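Local coordinates for ATP:cob(I)alamin adenosyltransferase, putative (Burkholderia thailandensis, PDB 2ZHZ), which probably transfers the adenosyl group of ATP to cobalamin, as a homotrimeric PduO-type adenosyltransferase built on a helix bundle, at residues G101-L106 against L159-R164; P53-V58 against R164-A169. All coordinates share one frame; numbering follows the deposited sequence.

Both contacts lean on the C-terminal half of helix 147-169, and they meet it one after the other. From the N terminus, the chain runs through helix 31-50 into the linker and first turn of helix 56-77, residues 53-58, which contact 2 later joins to 164-169. Helix 86-101 follows and ends in the loop 101-106, which contact 1 joins to 159-164. The loop closed by contact 1 therefore lies wholly within the longer one of contact 2. Arg-164 belongs to both segments of the long helix but touches only the partner of contact 1; Leu-103 reaches on to Val-165 and Arg-168, and Pro-104 to Arg-168, so the two contacts abut.

Contact 1 of 2, residues G101-L106 against L159-R164; sequences GQLPPL and LFVLAR
Arg-164 points its guanidinium at the carbonyl of Pro-104, with Leu-103 and Leu-106 packed over opposite faces of the group. NH2 of Arg-164 gives a hydrogen bond of 2.8 Å to O of Pro-104, nearly straight at 163°; the oxygen lies close to the guanidinium plane. NH1 of Arg-164 adds a weak bond to O of Pro-104 at 3.3 Å, so one carbonyl receives both terminal nitrogens. The Arg-164 chain bends at chi3 (62°), which sets NE back beside CB before the guanidinium reaches the loop. CD1 of Leu-106 lies over one face, 4.1 Å from NE of Arg-164; over the opposite face lies Leu-103, its CB 4.0 Å from NH1 of Arg-164. CD1 of Leu-103 packs on the base of the arginine chain, 3.9 Å from CB of Arg-164. CD1 of Leu-103 also meets CG1 of Val-161 at 3.8 Å. The second branch of Leu-106 turns to the aromatic ring: its CD2 stands 3.9 Å from CZ of Phe-160, at the ring edge near its plane, the two side chains meeting tip to tip. NE of Arg-164 forms a salt bridge with Asp-174 OD2. The contact fastens the loop between helix 86-101 and strand 110-111 onto helix 147-169, where Val-161 also packs on helix 86-101 and Phe-160 on Arg-125 of helix 116-141.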
loop_
_atom_site.group_PDB
_atom_site.type_symbol
_atom_site.label_atom_id
_atom_site.label_comp_id
_atom_site.label_asym_id
_atom_site.label_seq_id
_atom_site.Cartn_x
_atom_site.Cartn_y
_atom_site.Cartn_z
ATOM N N GLY B 101 -21.030 17.698 -8.308
ATOM C CA GLY B 101 -22.111 18.391 -8.983
ATOM C C GLY B 101 -22.367 17.869 -10.386
ATOM O O GLY B 101 -23.484 17.959 -10.893
ATOM N N GLN B 102 -21.335 17.314 -11.014
ATOM C CA GLN B 102 -21.448 16.794 -12.375
ATOM C C GLN B 102 -21.785 15.304 -12.441
ATOM O O GLN B 102 -21.960 14.751 -13.523
ATOM C CB GLN B 102 -20.143 17.069 -13.134
ATOM C CG GLN B 102 -19.852 18.554 -13.313
ATOM C CD GLN B 102 -18.534 18.833 -14.014
ATOM O OE1 GLN B 102 -18.276 19.960 -14.440
ATOM N NE2 GLN B 102 -17.687 17.815 -14.123
ATOM N N LEU B 103 -21.886 14.659 -11.283
ATOM C CA LEU B 103 -22.194 13.233 -11.217
ATOM C C LEU B 103 -23.594 12.970 -10.674
ATOM O O LEU B 103 -24.098 13.713 -9.835
ATOM C CB LEU B 103 -21.180 12.519 -10.309
ATOM C CG LEU B 103 -19.713 12.417 -10.733
ATOM C CD1 LEU B 103 -18.861 12.016 -9.528
ATOM C CD2 LEU B 103 -19.568 11.398 -11.855
ATOM N N PRO B 104 -24.251 11.909 -11.158
ATOM C CA PRO B 104 -25.592 11.618 -10.647
ATOM C C PRO B 104 -25.474 11.172 -9.192
ATOM O O PRO B 104 -24.444 10.631 -8.787
ATOM C CB PRO B 104 -26.077 10.497 -11.567
ATOM C CG PRO B 104 -24.809 9.812 -11.970
ATOM C CD PRO B 104 -23.883 10.978 -12.237
ATOM N N PRO B 105 -26.522 11.397 -8.386
ATOM C CA PRO B 105 -26.473 10.996 -6.977
ATOM C C PRO B 105 -26.121 9.525 -6.775
ATOM O O PRO B 105 -26.543 8.656 -7.542
ATOM C CB PRO B 105 -27.872 11.345 -6.469
ATOM C CG PRO B 105 -28.726 11.241 -7.705
ATOM C CD PRO B 105 -27.856 11.907 -8.741
ATOM N N LEU B 106 -25.335 9.257 -5.740
ATOM C CA LEU B 106 -24.912 7.899 -5.427
ATOM C C LEU B 106 -26.114 7.094 -4.944
ATOM O O LEU B 106 -26.674 7.377 -3.885
ATOM C CB LEU B 106 -23.827 7.931 -4.350
ATOM C CG LEU B 106 -23.113 6.615 -4.040
ATOM C CD1 LEU B 106 -22.411 6.101 -5.291
ATOM C CD2 LEU B 106 -22.115 6.843 -2.916
ATOM N N LEU B 159 -10.993 11.265 -3.624
ATOM C CA LEU B 159 -10.473 10.146 -4.401
ATOM C C LEU B 159 -11.625 9.213 -4.789
ATOM O O LEU B 159 -11.636 8.641 -5.883
ATOM C CB LEU B 159 -9.389 9.413 -3.600
ATOM C CG LEU B 159 -8.074 10.207 -3.561
ATOM C CD1 LEU B 159 -7.118 9.618 -2.537
ATOM C CD2 LEU B 159 -7.446 10.206 -4.962
ATOM N N PHE B 160 -12.599 9.073 -3.894
ATOM C CA PHE B 160 -13.773 8.250 -4.169
ATOM C C PHE B 160 -14.527 8.906 -5.329
ATOM O O PHE B 160 -14.920 8.249 -6.291
ATOM C CB PHE B 160 -14.680 8.207 -2.939
ATOM C CG PHE B 160 -15.963 7.449 -3.148
ATOM C CD1 PHE B 160 -15.998 6.063 -3.033
ATOM C CD2 PHE B 160 -17.144 8.127 -3.445
ATOM C CE1 PHE B 160 -17.194 5.356 -3.206
ATOM C CE2 PHE B 160 -18.343 7.439 -3.621
ATOM C CZ PHE B 160 -18.370 6.047 -3.500
ATOM N N VAL B 161 -14.719 10.216 -5.227
ATOM C CA VAL B 161 -15.430 10.970 -6.254
ATOM C C VAL B 161 -14.710 10.923 -7.595
ATOM O O VAL B 161 -15.340 10.753 -8.637
ATOM C CB VAL B 161 -15.623 12.436 -5.820
ATOM C CG1 VAL B 161 -16.292 13.238 -6.938
ATOM C CG2 VAL B 161 -16.477 12.481 -4.567
ATOM N N LEU B 162 -13.387 11.058 -7.572
ATOM C CA LEU B 162 -12.620 11.022 -8.807
ATOM C C LEU B 162 -12.672 9.644 -9.445
ATOM O O LEU B 162 -12.586 9.520 -10.666
ATOM C CB LEU B 162 -11.169 11.442 -8.556
ATOM C CG LEU B 162 -10.951 12.917 -8.210
ATOM C CD1 LEU B 162 -9.464 13.169 -8.045
ATOM C CD2 LEU B 162 -11.519 13.817 -9.316
ATOM N N ALA B 163 -12.814 8.602 -8.630
ATOM C CA ALA B 163 -12.910 7.250 -9.175
ATOM C C ALA B 163 -14.183 7.168 -10.029
ATOM O O ALA B 163 -14.174 6.595 -11.117
ATOM C CB ALA B 163 -12.957 6.217 -8.044
ATOM N N ARG B 164 -15.274 7.752 -9.535
ATOM C CA ARG B 164 -16.535 7.750 -10.279
ATOM C C ARG B 164 -16.367 8.571 -11.554
ATOM O O ARG B 164 -16.855 8.191 -12.619
ATOM C CB ARG B 164 -17.671 8.340 -9.436
ATOM C CG ARG B 164 -18.020 7.545 -8.181
ATOM C CD ARG B 164 -19.264 8.113 -7.511
ATOM N NE ARG B 164 -20.430 8.012 -8.391
ATOM C CZ ARG B 164 -21.507 8.792 -8.316
ATOM N NH1 ARG B 164 -21.584 9.745 -7.398
ATOM N NH2 ARG B 164 -22.505 8.624 -9.172
#

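Contact 2 of 2, residues P53-V58 against R164-A169; sequences PLPDDV and RVLNRA
Leu-54 and Pro-55, in the linker leading into helix 56-77, lie against the last turns of helix 147-169, with CA of Leu-54 7.6 Å from CA of Leu-166 and CA of Pro-55 7.5 Å from CA of Ala-169. Leu-166 is the hub of a wholly apolar contact: its CD2 methyl meets three residues of the other segment. Closest is the proline ring, whose CD comes within 3.6 Å of CD2 of Leu-166. CD2 of Leu-54 follows at 3.7 Å from CD2 of Leu-166 and also touches the CD1 branch of Leu-166, so the two leucines interlock by their branched ends, their side chains running at a slant to one another. CG1 of Val-58 is a more distant neighbour, 4.3 Å from CD2 of Leu-166.

Two smaller meetings adjoin this centre. One turn beyond Leu-166, the CB methyl of Ala-169 rests 4.0 Å from CG of Pro-55, so successive ring carbons of the proline serve two residues of the long helix. Val-58 and Val-165 pass alongside in opposite directions, with CG2 of Val-58 4.0 Å from CG1 of Val-165. Leu-49 of helix 31-50 packs on both Leu-54 and Leu-166, and Ala-118 of helix 116-141 on Leu-166, joining these side chains to two further helices. Asp-57 turns to Tyr-99 of helix 86-101, its OD2 hydrogen-bonded to OH of that tyrosine.

With Pro-55 at the N-cap of helix 56-77, the contact sets the start of that helix against the end of helix 147-169. Such contacts of leucine, valine and proline side chains are plain hydrophobic packing at one end of the helix bundle that makes up this cobalamin adenosyltransferase fold.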
loop_
_atom_site.group_PDB
_atom_site.type_symbol
_atom_site.label_atom_id
_atom_site.label_comp_id
_atom_site.label_asym_id
_atom_site.label_seq_id
_atom_site.Cartn_x
_atom_site.Cartn_y
_atom_site.Cartn_z
ATOM N N PRO B 53 -3.832 7.333 -18.450
ATOM C CA PRO B 53 -4.457 8.383 -19.260
ATOM C C PRO B 53 -5.519 9.013 -18.367
ATOM O O PRO B 53 -6.258 8.294 -17.691
ATOM C CB PRO B 53 -5.081 7.603 -20.416
ATOM C CG PRO B 53 -4.171 6.415 -20.555
ATOM C CD PRO B 53 -3.945 6.022 -19.113
ATOM N N LEU B 54 -5.606 10.336 -18.355
ATOM C CA LEU B 54 -6.577 11.010 -17.500
ATOM C C LEU B 54 -7.109 12.295 -18.113
ATOM O O LEU B 54 -6.468 12.891 -18.973
ATOM C CB LEU B 54 -5.932 11.382 -16.165
ATOM C CG LEU B 54 -5.341 10.324 -15.230
ATOM C CD1 LEU B 54 -4.434 11.016 -14.216
ATOM C CD2 LEU B 54 -6.453 9.563 -14.526
ATOM N N PRO B 55 -8.296 12.739 -17.671
ATOM C CA PRO B 55 -8.847 13.984 -18.211
ATOM C C PRO B 55 -7.894 15.070 -17.714
ATOM O O PRO B 55 -7.368 14.963 -16.606
ATOM C CB PRO B 55 -10.217 14.077 -17.542
ATOM C CG PRO B 55 -10.587 12.639 -17.308
ATOM C CD PRO B 55 -9.285 12.049 -16.824
ATOM N N ASP B 56 -7.664 16.101 -18.521
ATOM C CA ASP B 56 -6.752 17.174 -18.136
ATOM C C ASP B 56 -7.028 17.788 -16.770
ATOM O O ASP B 56 -6.099 18.047 -16.004
ATOM C CB ASP B 56 -6.760 18.273 -19.202
ATOM C CG ASP B 56 -6.055 17.850 -20.474
ATOM O OD1 ASP B 56 -6.205 18.545 -21.500
ATOM O OD2 ASP B 56 -5.344 16.823 -20.446
ATOM N N ASP B 57 -8.297 18.023 -16.459
ATOM C CA ASP B 57 -8.655 18.619 -15.179
ATOM C C ASP B 57 -8.343 17.682 -14.012
ATOM O O ASP B 57 -7.854 18.122 -12.972
ATOM C CB ASP B 57 -10.138 19.008 -15.170
ATOM C CG ASP B 57 -11.059 17.823 -15.382
ATOM O OD1 ASP B 57 -10.840 17.057 -16.340
ATOM O OD2 ASP B 57 -12.012 17.662 -14.594
ATOM N N VAL B 58 -8.624 16.395 -14.184
ATOM C CA VAL B 58 -8.348 15.420 -13.133
ATOM C C VAL B 58 -6.843 15.341 -12.882
ATOM O O VAL B 58 -6.404 15.251 -11.734
ATOM C CB VAL B 58 -8.882 14.017 -13.510
ATOM C CG1 VAL B 58 -8.441 12.987 -12.465
ATOM C CG2 VAL B 58 -10.403 14.051 -13.592
ATOM N N ARG B 164 -15.274 7.752 -9.535
ATOM C CA ARG B 164 -16.535 7.750 -10.279
ATOM C C ARG B 164 -16.367 8.571 -11.554
ATOM O O ARG B 164 -16.855 8.191 -12.619
ATOM C CB ARG B 164 -17.671 8.340 -9.436
ATOM C CG ARG B 164 -18.020 7.545 -8.181
ATOM C CD ARG B 164 -19.264 8.113 -7.511
ATOM N NE ARG B 164 -20.430 8.012 -8.391
ATOM C CZ ARG B 164 -21.507 8.792 -8.316
ATOM N NH1 ARG B 164 -21.584 9.745 -7.398
ATOM N NH2 ARG B 164 -22.505 8.624 -9.172
ATOM N N VAL B 165 -15.674 9.700 -11.438
ATOM C CA VAL B 165 -15.418 10.565 -12.585
ATOM C C VAL B 165 -14.645 9.797 -13.647
ATOM O O VAL B 165 -14.939 9.905 -14.841
ATOM C CB VAL B 165 -14.592 11.807 -12.179
ATOM C CG1 VAL B 165 -14.115 12.550 -13.421
ATOM C CG2 VAL B 165 -15.430 12.722 -11.305
ATOM N N LEU B 166 -13.659 9.015 -13.213
ATOM C CA LEU B 166 -12.839 8.237 -14.137
ATOM C C LEU B 166 -13.583 7.092 -14.816
ATOM O O LEU B 166 -13.278 6.744 -15.959
ATOM C CB LEU B 166 -11.586 7.709 -13.423
ATOM C CG LEU B 166 -10.573 8.812 -13.079
ATOM C CD1 LEU B 166 -9.376 8.227 -12.328
ATOM C CD2 LEU B 166 -10.108 9.490 -14.364
ATOM N N ASN B 167 -14.546 6.489 -14.126
ATOM C CA ASN B 167 -15.309 5.415 -14.747
ATOM C C ASN B 167 -16.163 6.009 -15.869
ATOM O O ASN B 167 -16.308 5.411 -16.937
ATOM C CB ASN B 167 -16.195 4.697 -13.723
ATOM C CG ASN B 167 -15.485 3.522 -13.063
ATOM O OD1 ASN B 167 -14.744 2.790 -13.722
ATOM N ND2 ASN B 167 -15.724 3.325 -11.769
ATOM N N ARG B 168 -16.712 7.194 -15.624
ATOM C CA ARG B 168 -17.542 7.885 -16.614
ATOM C C ARG B 168 -16.689 8.255 -17.825
ATOM O O ARG B 168 -17.079 8.039 -18.974
ATOM C CB ARG B 168 -18.124 9.167 -16.015
ATOM C CG ARG B 168 -18.785 8.990 -14.661
ATOM C CD ARG B 168 -20.213 8.497 -14.774
ATOM N NE ARG B 168 -21.091 9.511 -15.348
ATOM C CZ ARG B 168 -22.418 9.427 -15.366
ATOM N NH1 ARG B 168 -23.025 8.368 -14.840
ATOM N NH2 ARG B 168 -23.139 10.400 -15.908
ATOM N N ALA B 169 -15.516 8.816 -17.548
ATOM C CA ALA B 169 -14.588 9.241 -18.587
ATOM C C ALA B 169 -14.188 8.095 -19.506
ATOM O O ALA B 169 -13.946 8.301 -20.695
ATOM C CB ALA B 169 -13.347 9.856 -17.953
#